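Side-chain contacts in 5-carboxymethyl-2-hydroxymuconate semialdehyde dehydrogenase (Thermus thermophilus, PDB 2D4E), which probably oxidises 5-carboxymethyl-2-hydroxymuconate semialdehyde to the corresponding acid, with NAD as the electron acceptor, as an enzyme of the aldehyde dehydrogenase family: residues G9-W12 with E13-E16; E65-R68 with A69-A73; E423-A426 with L427-N431. One frame throughout, in Å; residues are numbered along the deposited sequence.

Interaction 1 of 3, residues G9-W12 with E13-E16; sequences GISW and ETIE
The CD1 methyl of Ile15 lies 3.6 Å above the plane of the Trp12 indole, well off centre, near the rim of the six-membered ring, while at an edge, in the plane, lies OE2 of Glu16. The methyl makes an off-centre CH-pi contact, 4.2 Å from Ile15 CD1 to the centroid of the six-membered ring. Glu16 OE2 stands 3.4 Å from Trp12 NE1, its carboxylate turned 64° against the ring. Trp12 reaches these partners because CG is anti to the backbone N (chi1 -160°), which sets the indole beside its own carbonyl carbon. Around the first turn, Ser11 OG and Thr14 OG1 share a hydrogen bond of 2.8 Å, and the carbonyl of Ser11 accepts a bond from Ile15 N at 3.3 Å (N-H...O 164°) and a weaker one from Thr14 N. Ile10 CG2 rests on Thr14 CB, 3.9 Å away, and on Ile15, carrying the apolar side of the turn on toward helix 103-114, where Val108 touches both isoleucines. Glu13, on the same turn, has a salt bridge through OE2 to Arg2. Together these contacts are characteristic of a strand-to-helix junction: strand 10-11 passes directly into helix 12-24, with Ser11 at the N-cap position.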
loop_
_atom_site.group_PDB
_atom_site.type_symbol
_atom_site.label_atom_id
_atom_site.label_comp_id
_atom_site.label_asym_id
_atom_site.label_seq_id
_atom_site.Cartn_x
_atom_site.Cartn_y
_atom_site.Cartn_z
ATOM N N GLY C 9 -8.338 4.931 41.891
ATOM C CA GLY C 9 -7.804 6.281 41.919
ATOM C C GLY C 9 -8.874 7.353 42.020
ATOM O O GLY C 9 -8.575 8.547 41.925
ATOM N N ILE C 10 -10.122 6.936 42.216
ATOM C CA ILE C 10 -11.233 7.878 42.324
ATOM C C ILE C 10 -11.692 8.006 43.781
ATOM O O ILE C 10 -11.900 7.002 44.467
ATOM C CB ILE C 10 -12.420 7.423 41.441
ATOM C CG1 ILE C 10 -11.951 7.258 39.991
ATOM C CG2 ILE C 10 -13.547 8.439 41.513
ATOM C CD1 ILE C 10 -12.989 6.648 39.068
ATOM N N SER C 11 -11.841 9.240 44.254
ATOM C CA SER C 11 -12.254 9.474 45.636
ATOM C C SER C 11 -13.697 9.048 45.849
ATOM O O SER C 11 -14.531 9.178 44.952
ATOM C CB SER C 11 -12.106 10.955 45.997
ATOM O OG SER C 11 -13.093 11.731 45.347
ATOM N N TRP C 12 -13.999 8.546 47.039
ATOM C CA TRP C 12 -15.359 8.121 47.315
ATOM C C TRP C 12 -16.311 9.312 47.213
ATOM O O TRP C 12 -17.475 9.152 46.847
ATOM C CB TRP C 12 -15.459 7.468 48.701
ATOM C CG TRP C 12 -16.682 6.614 48.830
ATOM C CD1 TRP C 12 -17.900 6.990 49.327
ATOM C CD2 TRP C 12 -16.846 5.278 48.337
ATOM N NE1 TRP C 12 -18.813 5.971 49.166
ATOM C CE2 TRP C 12 -18.192 4.910 48.560
ATOM C CE3 TRP C 12 -15.984 4.357 47.722
ATOM C CZ2 TRP C 12 -18.700 3.657 48.187
ATOM C CZ3 TRP C 12 -16.492 3.108 47.350
ATOM C CH2 TRP C 12 -17.837 2.774 47.586
ATOM N N GLU C 13 -15.810 10.507 47.524
ATOM C CA GLU C 13 -16.622 11.720 47.454
ATOM C C GLU C 13 -17.130 11.935 46.029
ATOM O O GLU C 13 -18.295 12.281 45.823
ATOM C CB GLU C 13 -15.812 12.944 47.904
ATOM C CG GLU C 13 -15.521 13.014 49.405
ATOM C CD GLU C 13 -14.650 11.870 49.906
ATOM O OE1 GLU C 13 -13.558 11.652 49.335
ATOM O OE2 GLU C 13 -15.055 11.192 50.881
ATOM N N THR C 14 -16.248 11.732 45.054
ATOM C CA THR C 14 -16.598 11.876 43.644
ATOM C C THR C 14 -17.695 10.879 43.280
ATOM O O THR C 14 -18.677 11.228 42.623
ATOM C CB THR C 14 -15.381 11.605 42.739
ATOM O OG1 THR C 14 -14.371 12.583 42.999
ATOM C CG2 THR C 14 -15.775 11.657 41.269
ATOM N N ILE C 15 -17.518 9.634 43.711
ATOM C CA ILE C 15 -18.492 8.578 43.437
ATOM C C ILE C 15 -19.899 8.979 43.874
ATOM O O ILE C 15 -20.855 8.834 43.116
ATOM C CB ILE C 15 -18.093 7.262 44.152
ATOM C CG1 ILE C 15 -16.848 6.678 43.487
ATOM C CG2 ILE C 15 -19.245 6.261 44.118
ATOM C CD1 ILE C 15 -16.298 5.459 44.188
ATOM N N GLU C 16 -20.019 9.496 45.095
ATOM C CA GLU C 16 -21.317 9.903 45.617
ATOM C C GLU C 16 -21.860 11.130 44.886
ATOM O O GLU C 16 -23.069 11.275 44.723
ATOM C CB GLU C 16 -21.211 10.165 47.122
ATOM C CG GLU C 16 -20.609 8.988 47.878
ATOM C CD GLU C 16 -20.626 9.165 49.387
ATOM O OE1 GLU C 16 -20.123 10.203 49.876
ATOM O OE2 GLU C 16 -21.136 8.256 50.082
#

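Interaction 2 of 3, residues E65-R68 with A69-A73; sequences EVDR and AAKAA
Residues 65-73 form regular alpha-helix, in which the amides of Ala69, Ala70, Lys71 and Ala72 bond to the carbonyls of Glu65, Val66, Asp67 and Arg68, as in Ala70 N to Val66 O at 2.8 Å. On this scaffold one pair of side chains spans a turn. Asp67 directs its carboxylate along the helix and forms a salt bridge with Lys71, NZ donating to Asp67 OD1 at 3.0 Å and meeting that oxygen on its syn side, 23° out of the carboxylate plane. The second branch is gripped less firmly, with a weak bond of 3.4 Å between Lys71 NZ and Asp67 OD2, so the ammonium straddles the carboxylate unevenly. The lysine bends back only at its last torsion (chi4 45°), after its CG has passed 3.4 Å from Asp67 O; that final turn carries NZ to the acid. Asp67 OD1 also accepts a hydrogen bond from His239 NE2, and this second partner ties the carboxylate to the neighbouring loop and probably helps to fix its rotation. The alanines follow a different logic. With nothing beyond CB, Ala69, Ala72 and Ala73 lie close on Asn223 of strand 222-224, while Ala70 touches His239 and Val242. Val66 packs against Ala235 and Leu236 of helix 229-238. Salt-bridged on its polar side and alanine-lined where it meets the fold, this is a typical amphipathic surface helix with an i to i+4 ion pair, here laid against the edge of the five-stranded parallel sheet.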
loop_
_atom_site.group_PDB
_atom_site.type_symbol
_atom_site.label_atom_id
_atom_site.label_comp_id
_atom_site.label_asym_id
_atom_site.label_seq_id
_atom_site.Cartn_x
_atom_site.Cartn_y
_atom_site.Cartn_z
ATOM N N GLU C 65 -37.462 13.456 17.243
ATOM C CA GLU C 65 -36.144 13.835 17.729
ATOM C C GLU C 65 -35.097 13.347 16.727
ATOM O O GLU C 65 -34.123 14.048 16.423
ATOM C CB GLU C 65 -35.902 13.243 19.125
ATOM C CG GLU C 65 -36.766 13.881 20.225
ATOM C CD GLU C 65 -38.241 13.494 20.150
ATOM O OE1 GLU C 65 -39.082 14.277 20.646
ATOM O OE2 GLU C 65 -38.562 12.404 19.613
ATOM N N VAL C 66 -35.316 12.153 16.190
ATOM C CA VAL C 66 -34.392 11.598 15.210
ATOM C C VAL C 66 -34.382 12.466 13.952
ATOM O O VAL C 66 -33.319 12.742 13.390
ATOM C CB VAL C 66 -34.777 10.146 14.842
ATOM C CG1 VAL C 66 -33.953 9.660 13.641
ATOM C CG2 VAL C 66 -34.532 9.242 16.039
ATOM N N ASP C 67 -35.559 12.910 13.517
ATOM C CA ASP C 67 -35.647 13.744 12.320
ATOM C C ASP C 67 -34.843 15.035 12.505
ATOM O O ASP C 67 -34.093 15.441 11.621
ATOM C CB ASP C 67 -37.114 14.056 12.000
ATOM C CG ASP C 67 -37.275 14.884 10.737
ATOM O OD1 ASP C 67 -36.731 14.496 9.685
ATOM O OD2 ASP C 67 -37.951 15.928 10.793
ATOM N N ARG C 68 -34.983 15.670 13.666
ATOM C CA ARG C 68 -34.249 16.895 13.949
ATOM C C ARG C 68 -32.740 16.645 13.996
ATOM O O ARG C 68 -31.956 17.457 13.506
ATOM C CB ARG C 68 -34.727 17.498 15.274
ATOM C CG ARG C 68 -36.107 18.140 15.202
ATOM C CD ARG C 68 -36.708 18.344 16.594
ATOM N NE ARG C 68 -35.878 19.197 17.443
ATOM C CZ ARG C 68 -36.077 19.379 18.748
ATOM N NH1 ARG C 68 -37.082 18.767 19.365
ATOM N NH2 ARG C 68 -35.267 20.172 19.438
ATOM N N ALA C 69 -32.332 15.520 14.583
ATOM C CA ALA C 69 -30.911 15.177 14.680
ATOM C C ALA C 69 -30.318 14.920 13.299
ATOM O O ALA C 69 -29.228 15.395 12.990
ATOM C CB ALA C 69 -30.722 13.945 15.556
ATOM N N ALA C 70 -31.040 14.170 12.471
ATOM C CA ALA C 70 -30.571 13.852 11.125
ATOM C C ALA C 70 -30.441 15.124 10.280
ATOM O O ALA C 70 -29.465 15.302 9.552
ATOM C CB ALA C 70 -31.529 12.862 10.458
ATOM N N LYS C 71 -31.427 16.008 10.381
ATOM C CA LYS C 71 -31.390 17.263 9.638
ATOM C C LYS C 71 -30.185 18.081 10.077
ATOM O O LYS C 71 -29.526 18.722 9.260
ATOM C CB LYS C 71 -32.668 18.071 9.877
ATOM C CG LYS C 71 -33.854 17.628 9.041
ATOM C CD LYS C 71 -35.119 18.369 9.448
ATOM C CE LYS C 71 -36.191 18.230 8.386
ATOM N NZ LYS C 71 -36.307 16.826 7.915
ATOM N N ALA C 72 -29.894 18.052 11.373
ATOM C CA ALA C 72 -28.762 18.799 11.903
ATOM C C ALA C 72 -27.443 18.235 11.369
ATOM O O ALA C 72 -26.564 18.986 10.942
ATOM C CB ALA C 72 -28.778 18.767 13.437
ATOM N N ALA C 73 -27.308 16.913 11.390
ATOM C CA ALA C 73 -26.087 16.273 10.906
ATOM C C ALA C 73 -25.929 16.556 9.418
ATOM O O ALA C 73 -24.832 16.846 8.943
ATOM C CB ALA C 73 -26.147 14.767 11.146
#

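Interaction 3 of 3, residues E423-A426 with L427-N431; sequences EEEA and LRKAN
Three torsions assemble the salt-bridge network of Glu425, Arg428 and Lys429. Glu425 holds CG anti to its amide nitrogen (chi1 179°) and runs out extended, Lys429 sets off with CG beside its own nitrogen (chi1 -69°), and Arg428 bends at chi3 (64°). Lys429 therefore lies side by side with the glutamate, both pointing the same way, whereas Arg428 slants across it. The two carboxylate oxygens are divided between the bases: Glu425 OE1 forms a salt bridge with Arg428 NH2 at 3.5 Å, and Glu425 OE2 one with Lys429 NZ, also at 3.5 Å. OE1 sits at the guanidinium edge, in its plane, although the two flat groups are nearly perpendicular. Arg428 NH2 also rests 3.4 Å from Glu425 CG, and Lys429 CE lies 3.8 Å from that same methylene. Both ion pairs are long, and firmer polar partners lie outside: Glu425 OE2 accepts a bond from Lys421 N, and Lys429 NZ donates to Pro419 O. Were Glu425 an alanine, Arg428 and Lys429 would probably lose their shared counter-charge, Lys421 N its acceptor, and the arginine end would be likely to turn more freely. Across the helix, Ala426 and Ala430 press on Leu279 of strand 277-280, and Leu427 meets Leu452. One polar side bearing i to i+3 and i to i+4 salt bridges, with small apolar residues on the sheet, is characteristic of a helix packed outside an alpha/beta domain.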
loop_
_atom_site.group_PDB
_atom_site.type_symbol
_atom_site.label_atom_id
_atom_site.label_comp_id
_atom_site.label_asym_id
_atom_site.label_seq_id
_atom_site.Cartn_x
_atom_site.Cartn_y
_atom_site.Cartn_z
ATOM N N GLU C 423 -6.167 -32.248 15.996
ATOM C CA GLU C 423 -6.216 -30.946 15.336
ATOM C C GLU C 423 -7.403 -30.805 14.391
ATOM O O GLU C 423 -8.150 -29.827 14.460
ATOM C CB GLU C 423 -4.910 -30.692 14.577
ATOM C CG GLU C 423 -4.864 -29.352 13.857
ATOM C CD GLU C 423 -3.533 -29.091 13.164
ATOM O OE1 GLU C 423 -3.505 -28.234 12.254
ATOM O OE2 GLU C 423 -2.519 -29.728 13.533
ATOM N N GLU C 424 -7.572 -31.784 13.509
ATOM C CA GLU C 424 -8.671 -31.789 12.544
ATOM C C GLU C 424 -10.037 -31.601 13.220
ATOM O O GLU C 424 -10.862 -30.808 12.763
ATOM C CB GLU C 424 -8.634 -33.108 11.752
ATOM C CG GLU C 424 -9.922 -33.504 11.045
ATOM C CD GLU C 424 -9.802 -34.852 10.327
ATOM O OE1 GLU C 424 -9.250 -35.806 10.924
ATOM O OE2 GLU C 424 -10.267 -34.961 9.171
ATOM N N GLU C 425 -10.268 -32.325 14.311
ATOM C CA GLU C 425 -11.533 -32.225 15.030
ATOM C C GLU C 425 -11.633 -30.903 15.802
ATOM O O GLU C 425 -12.713 -30.328 15.918
ATOM C CB GLU C 425 -11.694 -33.419 15.980
ATOM C CG GLU C 425 -12.968 -33.405 16.814
ATOM C CD GLU C 425 -13.184 -34.712 17.561
ATOM O OE1 GLU C 425 -13.655 -35.684 16.932
ATOM O OE2 GLU C 425 -12.872 -34.774 18.769
ATOM N N ALA C 426 -10.512 -30.418 16.322
ATOM C CA ALA C 426 -10.524 -29.149 17.046
ATOM C C ALA C 426 -10.969 -28.035 16.091
ATOM O O ALA C 426 -11.772 -27.174 16.455
ATOM C CB ALA C 426 -9.139 -28.841 17.600
ATOM N N LEU C 427 -10.451 -28.075 14.865
ATOM C CA LEU C 427 -10.777 -27.080 13.844
ATOM C C LEU C 427 -12.225 -27.180 13.379
ATOM O O LEU C 427 -12.915 -26.164 13.240
ATOM C CB LEU C 427 -9.850 -27.238 12.636
ATOM C CG LEU C 427 -10.109 -26.311 11.441
ATOM C CD1 LEU C 427 -9.929 -24.854 11.872
ATOM C CD2 LEU C 427 -9.152 -26.658 10.302
ATOM N N ARG C 428 -12.679 -28.405 13.125
ATOM C CA ARG C 428 -14.046 -28.640 12.676
ATOM C C ARG C 428 -15.058 -28.075 13.672
ATOM O O ARG C 428 -15.979 -27.353 13.291
ATOM C CB ARG C 428 -14.291 -30.145 12.492
ATOM C CG ARG C 428 -15.739 -30.517 12.195
ATOM C CD ARG C 428 -15.894 -32.016 11.923
ATOM N NE ARG C 428 -15.570 -32.844 13.089
ATOM C CZ ARG C 428 -16.325 -32.939 14.180
ATOM N NH1 ARG C 428 -17.466 -32.264 14.272
ATOM N NH2 ARG C 428 -15.944 -33.716 15.182
ATOM N N LYS C 429 -14.883 -28.415 14.944
ATOM C CA LYS C 429 -15.785 -27.942 15.993
ATOM C C LYS C 429 -15.659 -26.433 16.193
ATOM O O LYS C 429 -16.655 -25.748 16.435
ATOM C CB LYS C 429 -15.497 -28.662 17.315
ATOM C CG LYS C 429 -15.866 -30.136 17.314
ATOM C CD LYS C 429 -15.564 -30.811 18.650
ATOM C CE LYS C 429 -16.048 -32.261 18.626
ATOM N NZ LYS C 429 -15.717 -33.032 19.857
ATOM N N ALA C 430 -14.438 -25.914 16.098
ATOM C CA ALA C 430 -14.232 -24.477 16.269
ATOM C C ALA C 430 -15.043 -23.701 15.229
ATOM O O ALA C 430 -15.723 -22.733 15.563
ATOM C CB ALA C 430 -12.742 -24.134 16.144
ATOM N N ASN C 431 -14.984 -24.143 13.973
ATOM C CA ASN C 431 -15.701 -23.469 12.890
ATOM C C ASN C 431 -17.174 -23.813 12.780
ATOM O O ASN C 431 -17.902 -23.173 12.021
ATOM C CB ASN C 431 -15.047 -23.764 11.538
ATOM C CG ASN C 431 -13.719 -23.069 11.371
ATOM O OD1 ASN C 431 -13.416 -22.108 12.082
ATOM N ND2 ASN C 431 -12.916 -23.541 10.415
#

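In the fold
The three contacts follow one another along the chain without touching. Interactions 1 and 2 are the closest pair, their centres about 36 Å apart; interaction 3 lies about 48 Å from each, centre to centre, on the opposite side of the chain's centre. Interactions 2 and 3 apply the same principle, a charged i to i+4 pair on the outer side of a helix whose alanines meet a sheet, but against different sheets: the five-stranded parallel one and the seven-stranded mixed one. Interaction 1 instead starts a helix. Interaction 2 comes within about 10 Å of the bound NAD, measured from the Val66 side chain, which at that distance does not touch the cofactor.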